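Local coordinates for protein L-asparaginase I (Vibrio cholerae, PDB 2OCD) that probably hydrolyses L-asparagine to L-aspartate and ammonium, as a member of the asparaginase 1 family that assembles into a homotetramer, at residues Ala2-Tyr7 and Ala139-Ile144; Asp92-Thr97 and Val147-Asn152; Phe103-Leu108 and Gly201-Asn206; Pro143-Thr148 and Lys194-Pro199. One frame throughout, in Å; residues are numbered along the deposited sequence.

Contact 1: Ala2-Tyr7 and Ala139-Ile144; sequences ARKHIY and AANYPI
The flat group that takes part is the side-chain amide of Asn141, which meets Lys4 through its oxygen, while ND2 stands farther off on the same amide; no ring joins in. Lys4 is modelled in two conformers, and in the one described OD1 of Asn141 lies 3.0 Å from Lys4 CE, a short approach that is doubtful in detail. The two side chains cross at about a right angle. A bend at chi2 (83°) sets Lys4 CD 3.6 Å from Ala140 CB. On the buried side, Ile6 CD1 packs on Ala139 CB at 3.9 Å. Methyl side chains at Ala139 and Ala140 suit a helix that lies close to a strand, and branched Ile6 suits the strand, where it also touches Val86. The contact thus seats the last turn of helix 127-141 against the start of strand 5-12, which is hydrogen-bonded to strands 48-58 and 84-88 of the large mixed sheet; Ala140 also touches Pro47. Chemically the contact is apolar inside and polar toward the partly exposed side, where Lys4 and Asn141 lie. In the same conformer Lys4 NZ is 3.8 Å from Ala140 O, too far for a hydrogen bond; if that position is representative, a positive charge near the carbonyl end of a helix would probably be favoured electrostatically, while the methylene chain of the lysine covers the Ala140 methyl.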
loop_
_atom_site.group_PDB
_atom_site.type_symbol
_atom_site.label_atom_id
_atom_site.label_comp_id
_atom_site.label_asym_id
_atom_site.label_seq_id
_atom_site.Cartn_x
_atom_site.Cartn_y
_atom_site.Cartn_z
ATOM N N ALA B 2 29.179 27.866 -8.759
ATOM C CA ALA B 2 29.028 27.682 -10.230
ATOM C C ALA B 2 28.233 26.406 -10.499
ATOM O O ALA B 2 28.532 25.319 -9.955
ATOM C CB ALA B 2 30.397 27.631 -10.946
ATOM N N ARG B 3 27.212 26.579 -11.350
ATOM C CA ARG B 3 26.337 25.515 -11.825
ATOM C C ARG B 3 27.046 24.315 -12.440
ATOM O O ARG B 3 28.109 24.436 -13.059
ATOM C CB ARG B 3 25.387 26.024 -12.910
ATOM C CG ARG B 3 24.366 27.016 -12.447
ATOM C CD ARG B 3 23.728 27.737 -13.635
ATOM N NE ARG B 3 22.453 27.154 -14.039
ATOM C CZ ARG B 3 21.672 27.649 -15.008
ATOM N NH1 ARG B 3 22.039 28.729 -15.710
ATOM N NH2 ARG B 3 20.521 27.059 -15.286
ATOM N N LYS B 4 26.337 23.196 -12.335
ATOM C CA LYS B 4 26.724 21.922 -12.854
ATOM C C LYS B 4 26.306 21.916 -14.330
ATOM O O LYS B 4 25.509 22.752 -14.748
ATOM C CB LYS B 4 26.003 20.794 -12.078
ATOM C CG LYS B 4 25.817 20.999 -10.542
ATOM C CD LYS B 4 24.578 21.865 -10.154
ATOM C CE LYS B 4 24.047 21.635 -8.710
ATOM N NZ LYS B 4 24.970 22.048 -7.607
ATOM N N HIS B 5 26.851 20.979 -15.111
ATOM C CA HIS B 5 26.505 20.808 -16.540
ATOM C C HIS B 5 26.268 19.306 -16.853
ATOM O O HIS B 5 27.190 18.512 -16.754
ATOM C CB HIS B 5 27.635 21.329 -17.437
ATOM C CG HIS B 5 27.207 21.624 -18.838
ATOM N ND1 HIS B 5 27.681 22.706 -19.546
ATOM C CD2 HIS B 5 26.302 21.018 -19.644
ATOM C CE1 HIS B 5 27.098 22.743 -20.733
ATOM N NE2 HIS B 5 26.261 21.732 -20.819
ATOM N N ILE B 6 25.054 18.939 -17.261
ATOM C CA ILE B 6 24.685 17.521 -17.525
ATOM C C ILE B 6 24.500 17.283 -19.000
ATOM O O ILE B 6 23.961 18.124 -19.725
ATOM C CB ILE B 6 23.397 17.088 -16.803
ATOM C CG1 ILE B 6 23.469 17.526 -15.331
ATOM C CG2 ILE B 6 23.201 15.581 -16.892
ATOM C CD1 ILE B 6 24.599 16.798 -14.492
ATOM N N TYR B 7 24.973 16.140 -19.443
ATOM C CA TYR B 7 24.903 15.780 -20.821
ATOM C C TYR B 7 23.708 14.833 -20.964
ATOM O O TYR B 7 23.637 13.835 -20.239
ATOM C CB TYR B 7 26.193 15.086 -21.199
ATOM C CG TYR B 7 26.212 14.438 -22.540
ATOM C CD1 TYR B 7 26.577 15.159 -23.663
ATOM C CD2 TYR B 7 25.929 13.092 -22.682
ATOM C CE1 TYR B 7 26.624 14.566 -24.905
ATOM C CE2 TYR B 7 25.979 12.478 -23.908
ATOM C CZ TYR B 7 26.323 13.213 -25.021
ATOM O OH TYR B 7 26.390 12.620 -26.249
ATOM N N ALA B 139 20.896 14.139 -10.666
ATOM C CA ALA B 139 22.258 14.168 -11.211
ATOM C C ALA B 139 23.141 15.289 -10.674
ATOM O O ALA B 139 24.288 15.073 -10.423
ATOM C CB ALA B 139 22.193 14.285 -12.738
ATOM N N ALA B 140 22.598 16.497 -10.532
ATOM C CA ALA B 140 23.366 17.672 -10.200
ATOM C C ALA B 140 23.373 17.931 -8.715
ATOM O O ALA B 140 24.381 18.335 -8.156
ATOM C CB ALA B 140 22.790 18.865 -10.911
ATOM N N ASN B 141 22.255 17.733 -8.053
ATOM C CA ASN B 141 22.219 18.046 -6.622
ATOM C C ASN B 141 22.345 16.847 -5.693
ATOM O O ASN B 141 22.476 17.005 -4.477
ATOM C CB ASN B 141 20.965 18.864 -6.312
ATOM C CG ASN B 141 20.993 20.251 -6.996
ATOM O OD1 ASN B 141 21.318 20.380 -8.183
ATOM N ND2 ASN B 141 20.679 21.278 -6.239
ATOM N N TYR B 142 22.289 15.642 -6.254
ATOM C CA TYR B 142 22.370 14.431 -5.466
ATOM C C TYR B 142 23.067 13.352 -6.234
ATOM O O TYR B 142 22.514 12.288 -6.381
ATOM C CB TYR B 142 20.963 13.921 -5.092
ATOM C CG TYR B 142 20.135 14.898 -4.318
ATOM C CD1 TYR B 142 19.428 15.909 -4.964
ATOM C CD2 TYR B 142 20.049 14.834 -2.940
ATOM C CE1 TYR B 142 18.667 16.827 -4.254
ATOM C CE2 TYR B 142 19.291 15.762 -2.235
ATOM C CZ TYR B 142 18.606 16.745 -2.911
ATOM O OH TYR B 142 17.856 17.675 -2.221
ATOM N N PRO B 143 24.310 13.597 -6.681
ATOM C CA PRO B 143 24.961 12.661 -7.602
ATOM C C PRO B 143 25.276 11.339 -6.946
ATOM O O PRO B 143 25.962 11.297 -5.905
ATOM C CB PRO B 143 26.256 13.397 -8.013
ATOM C CG PRO B 143 26.533 14.371 -6.954
ATOM C CD PRO B 143 25.195 14.729 -6.330
ATOM N N ILE B 144 24.765 10.266 -7.526
ATOM C CA ILE B 144 25.119 8.925 -7.094
ATOM C C ILE B 144 25.950 8.347 -8.202
ATOM O O ILE B 144 25.468 8.267 -9.304
ATOM C CB ILE B 144 23.883 8.024 -6.949
ATOM C CG1 ILE B 144 22.759 8.720 -6.138
ATOM C CG2 ILE B 144 24.287 6.638 -6.373
ATOM C CD1 ILE B 144 23.225 9.346 -4.936
#

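Contact 2: Asp92-Thr97 and Val147-Asn152; sequences DTMAYT and VTLFFN. With ACT (acetate ion), chain G.
Buried apolar packing between the first turn of helix 94-104 and strand 147-151 makes this contact, close to the centre of the chain and beside the predicted substrate site, of which Asp92 is part. Met94, present as selenomethionine, and Leu149 reach toward each other tip to tip. With CG anti to the backbone N (chi1 -180°), Met94 extends toward the strand, and its CG lies 3.8 Å from Leu149 CD1. The modelled CE stands implausibly close to the leucine methyls, so its exact place is doubtful, as is its approach to CD1 of the Phe151 ring. Ala95 adds a backbone contact, CA to Leu149 CD1 at 4.1 Å; alanine, with only a methyl, is compatible with the helix lying this close. An unbranched, flexible methionine suits a place among leucine and aromatic side chains; Phe172 touches both Met94 and Leu149. Just ahead of the helix, two residues before Met94, the backbone N of Asp92 gives a weak hydrogen bond of 3.3 Å to OXT of an acetate ion, probably from the crystallisation liquor. Asp92 OD2 forms a salt bridge with Lys163, and its OD1 bonds Asn247 of the second subunit. Phe151 lies near Thr91, a predicted active-site residue. A loop that carries the predicted substrate-binding Thr91 and Asp92, leads straight into a helix packed on the sheet and meets a neighbouring subunit is consistent with the asparaginase active site at a subunit interface.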
loop_
_atom_site.group_PDB
_atom_site.type_symbol
_atom_site.label_atom_id
_atom_site.label_comp_id
_atom_site.label_asym_id
_atom_site.label_seq_id
_atom_site.Cartn_x
_atom_site.Cartn_y
_atom_site.Cartn_z
ATOM N N ASP B 92 10.989 -0.323 -23.304
ATOM C CA ASP B 92 10.922 -1.795 -23.418
ATOM C C ASP B 92 12.191 -2.501 -22.906
ATOM O O ASP B 92 12.094 -3.559 -22.288
ATOM C CB ASP B 92 10.607 -2.236 -24.849
ATOM C CG ASP B 92 9.154 -1.966 -25.240
ATOM O OD1 ASP B 92 8.842 -2.021 -26.458
ATOM O OD2 ASP B 92 8.323 -1.691 -24.344
ATOM N N THR B 93 13.366 -1.944 -23.173
ATOM C CA THR B 93 14.590 -2.606 -22.797
ATOM C C THR B 93 15.501 -1.691 -21.988
ATOM O O THR B 93 16.681 -1.937 -21.824
ATOM C CB THR B 93 15.350 -3.146 -24.004
ATOM O OG1 THR B 93 15.802 -2.052 -24.781
ATOM C CG2 THR B 93 14.482 -4.085 -24.851
HETATM N N MSE B 94 14.908 -0.670 -21.414
HETATM C CA MSE B 94 15.610 0.258 -20.608
HETATM C C MSE B 94 16.354 -0.446 -19.499
HETATM O O MSE B 94 17.436 -0.004 -19.152
HETATM C CB MSE B 94 14.636 1.240 -20.026
HETATM C CG MSE B 94 15.268 2.246 -19.177
HETATM SE SE MSE B 94 13.960 3.647 -18.817
HETATM C CE MSE B 94 13.494 3.257 -17.011
ATOM N N ALA B 95 15.785 -1.516 -18.933
ATOM C CA ALA B 95 16.433 -2.244 -17.812
ATOM C C ALA B 95 17.613 -3.056 -18.272
ATOM O O ALA B 95 18.590 -3.202 -17.530
ATOM C CB ALA B 95 15.468 -3.127 -17.045
ATOM N N TYR B 96 17.545 -3.589 -19.485
ATOM C CA TYR B 96 18.689 -4.326 -20.014
ATOM C C TYR B 96 19.799 -3.350 -20.311
ATOM O O TYR B 96 20.966 -3.624 -20.049
ATOM C CB TYR B 96 18.351 -5.089 -21.265
ATOM C CG TYR B 96 17.434 -6.274 -21.071
ATOM C CD1 TYR B 96 16.066 -6.128 -21.168
ATOM C CD2 TYR B 96 17.937 -7.548 -20.885
ATOM C CE1 TYR B 96 15.195 -7.216 -21.005
ATOM C CE2 TYR B 96 17.090 -8.636 -20.743
ATOM C CZ TYR B 96 15.721 -8.459 -20.792
ATOM O OH TYR B 96 14.859 -9.525 -20.660
ATOM N N THR B 97 19.471 -2.201 -20.869
ATOM C CA THR B 97 20.520 -1.262 -21.106
ATOM C C THR B 97 21.208 -0.842 -19.787
ATOM O O THR B 97 22.433 -0.816 -19.689
ATOM C CB THR B 97 19.995 -0.087 -21.889
ATOM O OG1 THR B 97 19.759 -0.545 -23.229
ATOM C CG2 THR B 97 21.018 1.046 -21.910
ATOM N N VAL B 147 25.291 3.601 -12.326
ATOM C CA VAL B 147 24.240 3.561 -13.342
ATOM C C VAL B 147 22.877 3.353 -12.666
ATOM O O VAL B 147 22.616 2.324 -12.065
ATOM C CB VAL B 147 24.525 2.508 -14.419
ATOM C CG1 VAL B 147 23.447 2.542 -15.459
ATOM C CG2 VAL B 147 25.833 2.828 -15.108
ATOM N N THR B 148 22.023 4.361 -12.742
ATOM C CA THR B 148 20.719 4.300 -12.080
ATOM C C THR B 148 19.575 4.491 -13.082
ATOM O O THR B 148 19.812 4.794 -14.274
ATOM C CB THR B 148 20.646 5.370 -10.956
ATOM O OG1 THR B 148 20.862 6.679 -11.511
ATOM C CG2 THR B 148 21.724 5.069 -9.837
ATOM N N LEU B 149 18.340 4.295 -12.614
ATOM C CA LEU B 149 17.156 4.256 -13.506
ATOM C C LEU B 149 16.051 5.016 -12.824
ATOM O O LEU B 149 15.660 4.686 -11.695
ATOM C CB LEU B 149 16.738 2.809 -13.827
ATOM C CG LEU B 149 15.637 2.519 -14.869
ATOM C CD1 LEU B 149 15.747 1.121 -15.547
ATOM C CD2 LEU B 149 14.243 2.617 -14.319
ATOM N N PHE B 150 15.569 6.058 -13.476
ATOM C CA PHE B 150 14.581 6.877 -12.849
ATOM C C PHE B 150 13.212 6.696 -13.526
ATOM O O PHE B 150 13.090 6.881 -14.759
ATOM C CB PHE B 150 15.061 8.318 -12.855
ATOM C CG PHE B 150 14.189 9.238 -12.091
ATOM C CD1 PHE B 150 14.106 9.150 -10.710
ATOM C CD2 PHE B 150 13.474 10.201 -12.715
ATOM C CE1 PHE B 150 13.277 10.004 -9.975
ATOM C CE2 PHE B 150 12.657 11.044 -11.971
ATOM C CZ PHE B 150 12.559 10.930 -10.619
ATOM N N PHE B 151 12.216 6.285 -12.731
ATOM C CA PHE B 151 10.838 6.130 -13.202
ATOM C C PHE B 151 9.885 6.047 -12.010
ATOM O O PHE B 151 10.307 5.657 -10.903
ATOM C CB PHE B 151 10.699 4.883 -14.079
ATOM C CG PHE B 151 9.876 5.081 -15.346
ATOM C CD1 PHE B 151 10.449 5.635 -16.479
ATOM C CD2 PHE B 151 8.554 4.647 -15.412
ATOM C CE1 PHE B 151 9.707 5.778 -17.661
ATOM C CE2 PHE B 151 7.789 4.760 -16.575
ATOM C CZ PHE B 151 8.361 5.320 -17.708
ATOM N N ASN B 152 8.619 6.402 -12.234
ATOM C CA ASN B 152 7.617 6.391 -11.166
ATOM C C ASN B 152 8.164 7.114 -9.925
ATOM O O ASN B 152 8.098 6.585 -8.844
ATOM C CB ASN B 152 7.213 4.939 -10.780
ATOM C CG ASN B 152 6.974 4.007 -12.015
ATOM O OD1 ASN B 152 7.855 3.205 -12.400
ATOM N ND2 ASN B 152 5.789 4.105 -12.622
HETATM C C ACT G . 9.658 1.869 -26.915
HETATM O O ACT G . 9.724 3.124 -27.102
HETATM O OXT ACT G . 9.637 1.482 -25.724
HETATM C CH3 ACT G . 9.597 0.854 -28.033
#

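Contact 3: Phe103-Leu108 and Gly201-Asn206; sequences FMFENL and GEFKVN
Phe105 and Val205 lie side by side and point the same way, with Val205 CG2 at the edge of the Phe105 ring, 3.7 Å from CD1. Phe203 comes to this ring obliquely: the planes are 48° apart, and Phe203 CE1 touches Leu108 CD1 at 3.6 Å. The aromatic and branched residues suit this apolar face, where Phe203 also stacks on Tyr79. On the other face the Glu106 and Lys204 side chains lie side by side, pointing the same way, joined by a salt bridge (Lys204 NZ to Glu106 OE2 3.2 Å) whose hydrogen bond is weak. Asn206 OD1 takes a second, shorter bond from the same NZ (2.7 Å) and so steadies the ammonium. Just past strand 105-106, Asn107 adopts left-handed backbone angles that asparagine tolerates well. Its ND2 donates to Glu202 O at 3.2 Å, the donor lying 51° above the carbonyl plane, and Gly201, without a side chain, lets the amide pass close by. Backbone bonds complete the pairing: Asn206 N to Met104 O is nearly straight (178°), and Glu106 and Lys204 form the hydrogen-bonded pair beside the non-hydrogen-bonded pair Phe105 and Val205. Together they make a two-stranded antiparallel ribbon, one strand of which, 105-106, follows directly on helix 94-104.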
loop_
_atom_site.group_PDB
_atom_site.type_symbol
_atom_site.label_atom_id
_atom_site.label_comp_id
_atom_site.label_asym_id
_atom_site.label_seq_id
_atom_site.Cartn_x
_atom_site.Cartn_y
_atom_site.Cartn_z
ATOM N N PHE B 103 27.937 -2.853 -15.709
ATOM C CA PHE B 103 29.167 -3.671 -15.789
ATOM C C PHE B 103 30.247 -3.096 -16.712
ATOM O O PHE B 103 31.443 -3.161 -16.374
ATOM C CB PHE B 103 28.849 -5.112 -16.130
ATOM C CG PHE B 103 27.976 -5.711 -15.133
ATOM C CD1 PHE B 103 28.477 -6.003 -13.877
ATOM C CD2 PHE B 103 26.612 -5.860 -15.381
ATOM C CE1 PHE B 103 27.693 -6.514 -12.911
ATOM C CE2 PHE B 103 25.791 -6.375 -14.410
ATOM C CZ PHE B 103 26.330 -6.695 -13.144
HETATM N N MSE B 104 29.818 -2.502 -17.828
HETATM C CA MSE B 104 30.732 -1.910 -18.766
HETATM C C MSE B 104 31.556 -0.786 -18.203
HETATM O O MSE B 104 32.694 -0.601 -18.635
HETATM C CB MSE B 104 29.972 -1.390 -19.976
HETATM C CG MSE B 104 29.486 -2.527 -20.857
HETATM SE SE MSE B 104 28.365 -1.978 -22.337
HETATM C CE MSE B 104 29.797 -1.270 -23.452
ATOM N N PHE B 105 30.980 -0.010 -17.288
ATOM C CA PHE B 105 31.689 1.103 -16.695
ATOM C C PHE B 105 32.419 0.609 -15.476
ATOM O O PHE B 105 31.862 -0.048 -14.626
ATOM C CB PHE B 105 30.775 2.247 -16.260
ATOM C CG PHE B 105 30.046 2.930 -17.378
ATOM C CD1 PHE B 105 30.652 3.183 -18.592
ATOM C CD2 PHE B 105 28.764 3.395 -17.182
ATOM C CE1 PHE B 105 29.967 3.814 -19.593
ATOM C CE2 PHE B 105 28.096 4.039 -18.179
ATOM C CZ PHE B 105 28.692 4.240 -19.382
ATOM N N GLU B 106 33.667 1.016 -15.378
ATOM C CA GLU B 106 34.544 0.598 -14.331
ATOM C C GLU B 106 35.102 1.859 -13.648
ATOM O O GLU B 106 35.633 2.749 -14.309
ATOM C CB GLU B 106 35.604 -0.288 -14.968
ATOM C CG GLU B 106 36.940 -0.300 -14.315
ATOM C CD GLU B 106 37.626 -1.654 -14.526
ATOM O OE1 GLU B 106 37.127 -2.645 -13.917
ATOM O OE2 GLU B 106 38.631 -1.727 -15.289
ATOM N N ASN B 107 34.927 1.938 -12.329
ATOM C CA ASN B 107 35.315 3.105 -11.538
ATOM C C ASN B 107 34.605 4.361 -11.970
ATOM O O ASN B 107 35.202 5.416 -12.093
ATOM C CB ASN B 107 36.837 3.319 -11.546
ATOM C CG ASN B 107 37.607 2.073 -11.120
ATOM O OD1 ASN B 107 37.152 1.283 -10.275
ATOM N ND2 ASN B 107 38.763 1.874 -11.730
ATOM N N LEU B 108 33.306 4.239 -12.205
ATOM C CA LEU B 108 32.448 5.395 -12.513
ATOM C C LEU B 108 32.464 6.355 -11.320
ATOM O O LEU B 108 32.163 5.951 -10.178
ATOM C CB LEU B 108 31.031 4.903 -12.758
ATOM C CG LEU B 108 30.025 5.869 -13.330
ATOM C CD1 LEU B 108 30.464 6.169 -14.765
ATOM C CD2 LEU B 108 28.604 5.256 -13.187
ATOM N N GLY B 201 40.094 4.109 -8.747
ATOM C CA GLY B 201 40.863 3.865 -9.963
ATOM C C GLY B 201 40.334 4.742 -11.054
ATOM O O GLY B 201 39.293 5.357 -10.900
ATOM N N GLU B 202 41.034 4.814 -12.168
ATOM C CA GLU B 202 40.602 5.707 -13.240
ATOM C C GLU B 202 39.378 5.153 -13.954
ATOM O O GLU B 202 39.251 3.939 -14.121
ATOM C CB GLU B 202 41.753 5.960 -14.214
ATOM C CG GLU B 202 42.575 7.196 -13.829
ATOM C CD GLU B 202 43.958 7.219 -14.460
ATOM O OE1 GLU B 202 44.842 7.958 -13.938
ATOM O OE2 GLU B 202 44.165 6.497 -15.474
ATOM N N PHE B 203 38.473 6.039 -14.362
ATOM C CA PHE B 203 37.291 5.612 -15.093
ATOM C C PHE B 203 37.716 4.984 -16.388
ATOM O O PHE B 203 38.587 5.509 -17.074
ATOM C CB PHE B 203 36.352 6.777 -15.400
ATOM C CG PHE B 203 35.271 6.457 -16.449
ATOM C CD1 PHE B 203 34.132 5.760 -16.110
ATOM C CD2 PHE B 203 35.410 6.877 -17.777
ATOM C CE1 PHE B 203 33.152 5.505 -17.059
ATOM C CE2 PHE B 203 34.420 6.595 -18.739
ATOM C CZ PHE B 203 33.303 5.915 -18.370
ATOM N N LYS B 204 37.073 3.872 -16.728
ATOM C CA LYS B 204 37.281 3.239 -18.007
ATOM C C LYS B 204 36.008 2.524 -18.501
ATOM O O LYS B 204 35.231 2.037 -17.694
ATOM C CB LYS B 204 38.395 2.240 -17.843
ATOM C CG LYS B 204 38.886 1.677 -19.134
ATOM C CD LYS B 204 38.868 0.135 -19.111
ATOM C CE LYS B 204 39.871 -0.469 -18.114
ATOM N NZ LYS B 204 39.884 -1.976 -18.193
ATOM N N VAL B 205 35.828 2.452 -19.817
ATOM C CA VAL B 205 34.798 1.630 -20.435
ATOM C C VAL B 205 35.329 0.321 -21.022
ATOM O O VAL B 205 36.187 0.329 -21.897
ATOM C CB VAL B 205 34.089 2.369 -21.570
ATOM C CG1 VAL B 205 33.087 1.406 -22.276
ATOM C CG2 VAL B 205 33.415 3.643 -21.026
ATOM N N ASN B 206 34.760 -0.800 -20.564
ATOM C CA ASN B 206 35.160 -2.146 -20.990
ATOM C C ASN B 206 34.215 -2.647 -22.104
ATOM O O ASN B 206 33.021 -2.504 -21.988
ATOM C CB ASN B 206 35.110 -3.123 -19.791
ATOM C CG ASN B 206 36.266 -2.902 -18.732
ATOM O OD1 ASN B 206 37.444 -2.599 -19.053
ATOM N ND2 ASN B 206 35.909 -3.112 -17.460
#

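Contact 4: Pro143-Thr148 and Lys194-Pro199; sequences PINEVT and KVDEKP
An inverse gamma turn centred on Asn145, in the connection from helix 127-141 to strand 147-151, lies against residues 194-199 of the loop after strand 187-189. The turn is marked by a weak backbone bond, Glu146 N to Ile144 O. A direct link across the contact is Asp196 N to Pro143 O at 2.9 Å, bent at the hydrogen to 131° although the donor lies nearly in line with the carbonyl. Asp196 has left-handed backbone angles, tolerated better by aspartate than by beta-branched residues, and its neighbour Val195 covers the proline. Val195 CG1, anti to the backbone N (chi1 -178°), sits 3.5 Å from Pro143 CD; the two side chains cross at a slant. The rigid proline ring gives the valine methyl a fixed apolar surface. Deeper in, Ile144 CD1 approaches Lys194 O at 4.0 Å and, more loosely, Val195 CG2. Topologically, this loop carries the chain away from strand 187-189, the last strand of the large mixed sheet, toward strand 204-205 and then the parallel sheet of the C-terminal part, so the contact joins that passage to the connection between helix 127-141 and strand 147-151. One water bridges the two segments, accepting from Asn145 N at 3.1 Å and from Glu197 N at 2.9 Å while donating to Lys194 O, also at 3.1 Å. It bonds three backbone groups, one on Pro143-Thr148 and two on Lys194-Pro199. Pro111 touches both Pro143 and Asn145, and Glu146 forms a salt bridge with Arg157.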
loop_
_atom_site.group_PDB
_atom_site.type_symbol
_atom_site.label_atom_id
_atom_site.label_comp_id
_atom_site.label_asym_id
_atom_site.label_seq_id
_atom_site.Cartn_x
_atom_site.Cartn_y
_atom_site.Cartn_z
ATOM N N PRO B 143 24.310 13.597 -6.681
ATOM C CA PRO B 143 24.961 12.661 -7.602
ATOM C C PRO B 143 25.276 11.339 -6.946
ATOM O O PRO B 143 25.962 11.297 -5.905
ATOM C CB PRO B 143 26.256 13.397 -8.013
ATOM C CG PRO B 143 26.533 14.371 -6.954
ATOM C CD PRO B 143 25.195 14.729 -6.330
ATOM N N ILE B 144 24.765 10.266 -7.526
ATOM C CA ILE B 144 25.119 8.925 -7.094
ATOM C C ILE B 144 25.950 8.347 -8.202
ATOM O O ILE B 144 25.468 8.267 -9.304
ATOM C CB ILE B 144 23.883 8.024 -6.949
ATOM C CG1 ILE B 144 22.759 8.720 -6.138
ATOM C CG2 ILE B 144 24.287 6.638 -6.373
ATOM C CD1 ILE B 144 23.225 9.346 -4.936
ATOM N N ASN B 145 27.164 7.886 -7.908
ATOM C CA ASN B 145 28.135 7.540 -8.955
ATOM C C ASN B 145 27.981 6.098 -9.405
ATOM O O ASN B 145 28.909 5.298 -9.267
ATOM C CB ASN B 145 29.597 7.791 -8.518
ATOM C CG ASN B 145 29.876 9.250 -8.137
ATOM O OD1 ASN B 145 30.649 9.520 -7.211
ATOM N ND2 ASN B 145 29.273 10.194 -8.864
ATOM N N GLU B 146 26.806 5.791 -9.927
ATOM C CA GLU B 146 26.477 4.490 -10.438
ATOM C C GLU B 146 25.541 4.701 -11.616
ATOM O O GLU B 146 25.062 5.824 -11.876
ATOM C CB GLU B 146 25.723 3.596 -9.441
ATOM C CG GLU B 146 25.908 3.738 -7.932
ATOM C CD GLU B 146 25.146 2.584 -7.144
ATOM O OE1 GLU B 146 24.664 1.628 -7.808
ATOM O OE2 GLU B 146 25.051 2.616 -5.861
ATOM N N VAL B 147 25.291 3.601 -12.326
ATOM C CA VAL B 147 24.240 3.561 -13.342
ATOM C C VAL B 147 22.877 3.353 -12.666
ATOM O O VAL B 147 22.616 2.324 -12.065
ATOM C CB VAL B 147 24.525 2.508 -14.419
ATOM C CG1 VAL B 147 23.447 2.542 -15.459
ATOM C CG2 VAL B 147 25.833 2.828 -15.108
ATOM N N THR B 148 22.023 4.361 -12.742
ATOM C CA THR B 148 20.719 4.300 -12.080
ATOM C C THR B 148 19.575 4.491 -13.082
ATOM O O THR B 148 19.812 4.794 -14.274
ATOM C CB THR B 148 20.646 5.370 -10.956
ATOM O OG1 THR B 148 20.862 6.679 -11.511
ATOM C CG2 THR B 148 21.724 5.069 -9.837
ATOM N N LYS B 194 25.407 6.457 -0.372
ATOM C CA LYS B 194 26.229 7.674 -0.250
ATOM C C LYS B 194 26.157 8.602 -1.485
ATOM O O LYS B 194 26.240 8.122 -2.607
ATOM C CB LYS B 194 27.697 7.288 -0.009
ATOM C CG LYS B 194 27.990 6.472 1.276
ATOM C CD LYS B 194 27.803 7.283 2.550
ATOM C CE LYS B 194 27.757 6.381 3.816
ATOM N NZ LYS B 194 26.505 5.537 3.906
ATOM N N VAL B 195 26.025 9.915 -1.264
ATOM C CA VAL B 195 26.167 10.909 -2.325
ATOM C C VAL B 195 27.642 11.131 -2.646
ATOM O O VAL B 195 28.411 11.474 -1.780
ATOM C CB VAL B 195 25.489 12.300 -1.967
ATOM C CG1 VAL B 195 25.604 13.314 -3.119
ATOM C CG2 VAL B 195 24.008 12.130 -1.607
ATOM N N ASP B 196 28.034 10.892 -3.889
ATOM C CA ASP B 196 29.381 11.239 -4.414
ATOM C C ASP B 196 30.532 10.404 -3.855
ATOM O O ASP B 196 31.570 10.919 -3.499
ATOM C CB ASP B 196 29.688 12.742 -4.267
ATOM C CG ASP B 196 30.599 13.282 -5.397
ATOM O OD1 ASP B 196 31.399 12.515 -5.992
ATOM O OD2 ASP B 196 30.518 14.496 -5.687
ATOM N N GLU B 197 30.343 9.099 -3.821
ATOM C CA GLU B 197 31.397 8.197 -3.389
ATOM C C GLU B 197 32.372 8.083 -4.559
ATOM O O GLU B 197 32.020 7.566 -5.629
ATOM C CB GLU B 197 30.830 6.811 -2.920
ATOM C CG GLU B 197 31.860 5.604 -2.945
ATOM C CD GLU B 197 31.689 4.570 -1.800
ATOM O OE1 GLU B 197 30.534 4.363 -1.340
ATOM O OE2 GLU B 197 32.720 3.962 -1.378
ATOM N N LYS B 198 33.586 8.585 -4.351
ATOM C CA LYS B 198 34.656 8.503 -5.354
ATOM C C LYS B 198 35.121 7.057 -5.521
ATOM O O LYS B 198 35.151 6.296 -4.553
ATOM C CB LYS B 198 35.826 9.409 -4.977
ATOM C CG LYS B 198 35.427 10.869 -4.936
ATOM C CD LYS B 198 36.605 11.807 -4.635
ATOM C CE LYS B 198 37.121 11.738 -3.148
ATOM N NZ LYS B 198 38.387 10.938 -2.935
ATOM N N PRO B 199 35.446 6.655 -6.755
ATOM C CA PRO B 199 35.876 5.284 -6.961
ATOM C C PRO B 199 37.387 5.228 -6.803
ATOM O O PRO B 199 38.010 6.253 -6.553
ATOM C CB PRO B 199 35.476 5.005 -8.401
ATOM C CG PRO B 199 35.666 6.340 -9.095
ATOM C CD PRO B 199 35.482 7.427 -8.014
HETATM O O HOH W 1 28.152 7.620 -5.010
#

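Contacts 1, 2 and 4 all bear on the large mixed sheet of the N-terminal part: contact 1 through strand 5-12, contacts 2 and 4 through strand 147-151. Contact 3 forms its own small sheet. Contacts 1 and 4 share Pro143 and Ile144, and their centres are about 12 Å apart. Contacts 2 and 3 use helix 94-104, its first turn and its end respectively, with centres about 19 Å apart; Val147 packs on Phe105 between them. Along the chain the segments of contacts 1, 2 and 3 alternate pairwise, while contact 4 falls within the span of contact 3, about 13 Å from it between centres, with Asn107 on Pro199. Contact 2 alone reaches the predicted substrate site.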